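Local coordinates for putative NAD(P)H-flavin oxidoreductase (Streptococcus pyogenes serotype M1, PDB 2HAY), which binds flavin mononucleotide and, as a member of the nitroreductase family, probably uses it to pass electrons from NADH or NADPH to a substrate, at the interface of chains A and B. Sequence-based numbering; all coordinates share one arbitrary frame. Chains: chain A/B, Putative NAD(P)H-flavin oxidoreductase.

The interface of chains A and B. Residues chain A 13, 16-17, 19, 211, 213; chain B 43-44.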
loop_
_atom_site.group_PDB
_atom_site.type_symbol
_atom_site.label_atom_id
_atom_site.label_comp_id
_atom_site.label_asym_id
_atom_site.label_seq_id
_atom_site.Cartn_x
_atom_site.Cartn_y
_atom_site.Cartn_z
ATOM N N GLN A 13 18.530 5.299 3.587
ATOM C CA GLN A 13 18.967 4.021 4.152
ATOM C C GLN A 13 18.821 4.008 5.676
ATOM O O GLN A 13 18.448 2.981 6.264
ATOM C CB GLN A 13 20.426 3.723 3.722
ATOM C CG GLN A 13 20.900 2.264 3.911
ATOM C CD GLN A 13 20.350 1.287 2.865
ATOM O OE1 GLN A 13 20.674 1.377 1.670
ATOM N NE2 GLN A 13 19.532 0.335 3.314
ATOM N N LEU A 16 15.143 3.550 6.441
ATOM C CA LEU A 16 14.680 2.187 6.131
ATOM C C LEU A 16 15.015 1.228 7.256
ATOM O O LEU A 16 14.234 0.325 7.574
ATOM C CB LEU A 16 15.261 1.691 4.792
ATOM C CG LEU A 16 14.720 2.408 3.551
ATOM C CD1 LEU A 16 15.529 2.109 2.291
ATOM C CD2 LEU A 16 13.232 2.075 3.371
ATOM N N HIS A 17 16.163 1.457 7.875
ATOM C CA HIS A 17 16.614 0.640 9.000
ATOM C C HIS A 17 16.076 1.063 10.361
ATOM O O HIS A 17 15.909 0.227 11.253
ATOM C CB HIS A 17 18.143 0.525 8.995
ATOM C CG HIS A 17 18.648 -0.391 7.923
ATOM N ND1 HIS A 17 18.787 0.004 6.610
ATOM C CD2 HIS A 17 18.985 -1.703 7.959
ATOM C CE1 HIS A 17 19.227 -1.012 5.891
ATOM N NE2 HIS A 17 19.347 -2.063 6.683
ATOM N N ARG A 19 12.862 2.368 10.651
ATOM C CA ARG A 19 11.467 1.935 10.766
ATOM C C ARG A 19 11.400 0.463 11.200
ATOM O O ARG A 19 11.919 -0.410 10.513
ATOM C CB ARG A 19 10.652 2.127 9.474
ATOM C CG ARG A 19 9.152 2.006 9.738
ATOM C CD ARG A 19 8.375 1.318 8.621
ATOM N NE ARG A 19 9.090 0.113 8.228
ATOM C CZ ARG A 19 9.049 -1.064 8.847
ATOM N NH1 ARG A 19 8.269 -1.273 9.899
ATOM N NH2 ARG A 19 9.788 -2.054 8.369
ATOM N N GLN A 211 16.069 -6.638 12.606
ATOM C CA GLN A 211 15.213 -6.719 11.414
ATOM C C GLN A 211 15.513 -8.022 10.668
ATOM O O GLN A 211 16.690 -8.364 10.449
ATOM C CB GLN A 211 15.504 -5.501 10.529
ATOM C CG GLN A 211 14.748 -5.384 9.192
ATOM C CD GLN A 211 14.907 -3.994 8.577
ATOM O OE1 GLN A 211 13.931 -3.243 8.473
ATOM N NE2 GLN A 211 16.135 -3.623 8.225
ATOM N N ARG A 213 14.460 -10.231 7.151
ATOM C CA ARG A 213 13.847 -10.297 5.820
ATOM C C ARG A 213 14.360 -11.547 5.127
ATOM O O ARG A 213 15.428 -12.065 5.465
ATOM C CB ARG A 213 14.191 -9.043 4.996
ATOM C CG ARG A 213 13.496 -7.733 5.458
ATOM C CD ARG A 213 11.962 -7.758 5.344
ATOM N NE ARG A 213 11.290 -6.503 5.722
ATOM C CZ ARG A 213 11.003 -6.137 6.976
ATOM N NH1 ARG A 213 11.328 -6.910 8.006
ATOM N NH2 ARG A 213 10.380 -4.987 7.210
ATOM N N TRP B 43 12.071 -4.099 -0.501
ATOM C CA TRP B 43 12.523 -5.266 0.239
ATOM C C TRP B 43 12.374 -5.095 1.750
ATOM O O TRP B 43 12.013 -6.040 2.446
ATOM C CB TRP B 43 13.983 -5.533 -0.116
ATOM C CG TRP B 43 14.664 -6.606 0.680
ATOM C CD1 TRP B 43 14.277 -7.911 0.811
ATOM C CD2 TRP B 43 15.877 -6.473 1.424
ATOM N NE1 TRP B 43 15.174 -8.601 1.611
ATOM C CE2 TRP B 43 16.167 -7.742 1.994
ATOM C CE3 TRP B 43 16.756 -5.403 1.663
ATOM C CZ2 TRP B 43 17.298 -7.970 2.793
ATOM C CZ3 TRP B 43 17.875 -5.619 2.462
ATOM C CH2 TRP B 43 18.139 -6.901 3.024
ATOM N N LEU B 44 12.704 -3.901 2.246
ATOM C CA LEU B 44 12.694 -3.558 3.684
ATOM C C LEU B 44 11.345 -3.119 4.229
ATOM O O LEU B 44 11.215 -2.900 5.443
ATOM C CB LEU B 44 13.713 -2.459 3.972
ATOM C CG LEU B 44 15.146 -3.007 3.877
ATOM C CD1 LEU B 44 16.211 -1.959 4.080
ATOM C CD2 LEU B 44 15.296 -4.129 4.868
HETATM O O HOH W 1 11.701 -0.440 6.649
#
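B:Leu44 sets its forked tip against chain A, with one methyl on the A:His17 ring and the other on the amide of A:Gln211, two groups that lie side by side. The leucine sits just past the end of helix 32-43. Its CG lies anti to the carbonyl carbon (chi1 -72°), which sends the two methyls into chain A while the carbonyl oxygen serves the polar contacts. Methyl CD1 meets the A:His17 imidazole at CE1, 3.6 Å away. The same methyl packs on CB of A:Leu16, one residue earlier on helix 9-18, and the amide tip of A:Gln13 lies at its margin. The imidazole is held in turn by its ND1, which donates a bond of 3.0 Å to the backbone O of A:Gln13. That oxygen lies in the ring plane, so the bond should limit rotation of the ring.

The other methyl, CD2, touches the amide end of A:Gln211, 3.7 Å from its CD. The A:Gln211 chain is extended and crosses the leucine at about a right angle. CD2 also lies over one face of the B:Trp43 indole, toward the rim. The aliphatic part of A:Arg213 reaches that ring too, with CB 3.8 Å from CE2 of B:Trp43.

A bend at chi2 (-63°) turns the rest of A:Arg213 across B:Leu44. Its guanidinium NH2 donates to B:Leu44 O at 2.9 Å. The bond is bent, and the donor stands above the carbonyl plane. The B:Trp43 carbonyl oxygen lies at the guanidinium edge, while OE1 of A:Gln211 lies over one face. Water 1 also binds B:Leu44 O, at 2.8 Å, and links it to A:Leu16 O and to NE and NH2 of A:Arg19. The direct bond from A:Arg19 is weak.

A:Arg19 and A:Arg213 both bind FMN. This patch, repeated by the two-fold symmetry, joins the subunits and may steady the two arginines for the cofactor.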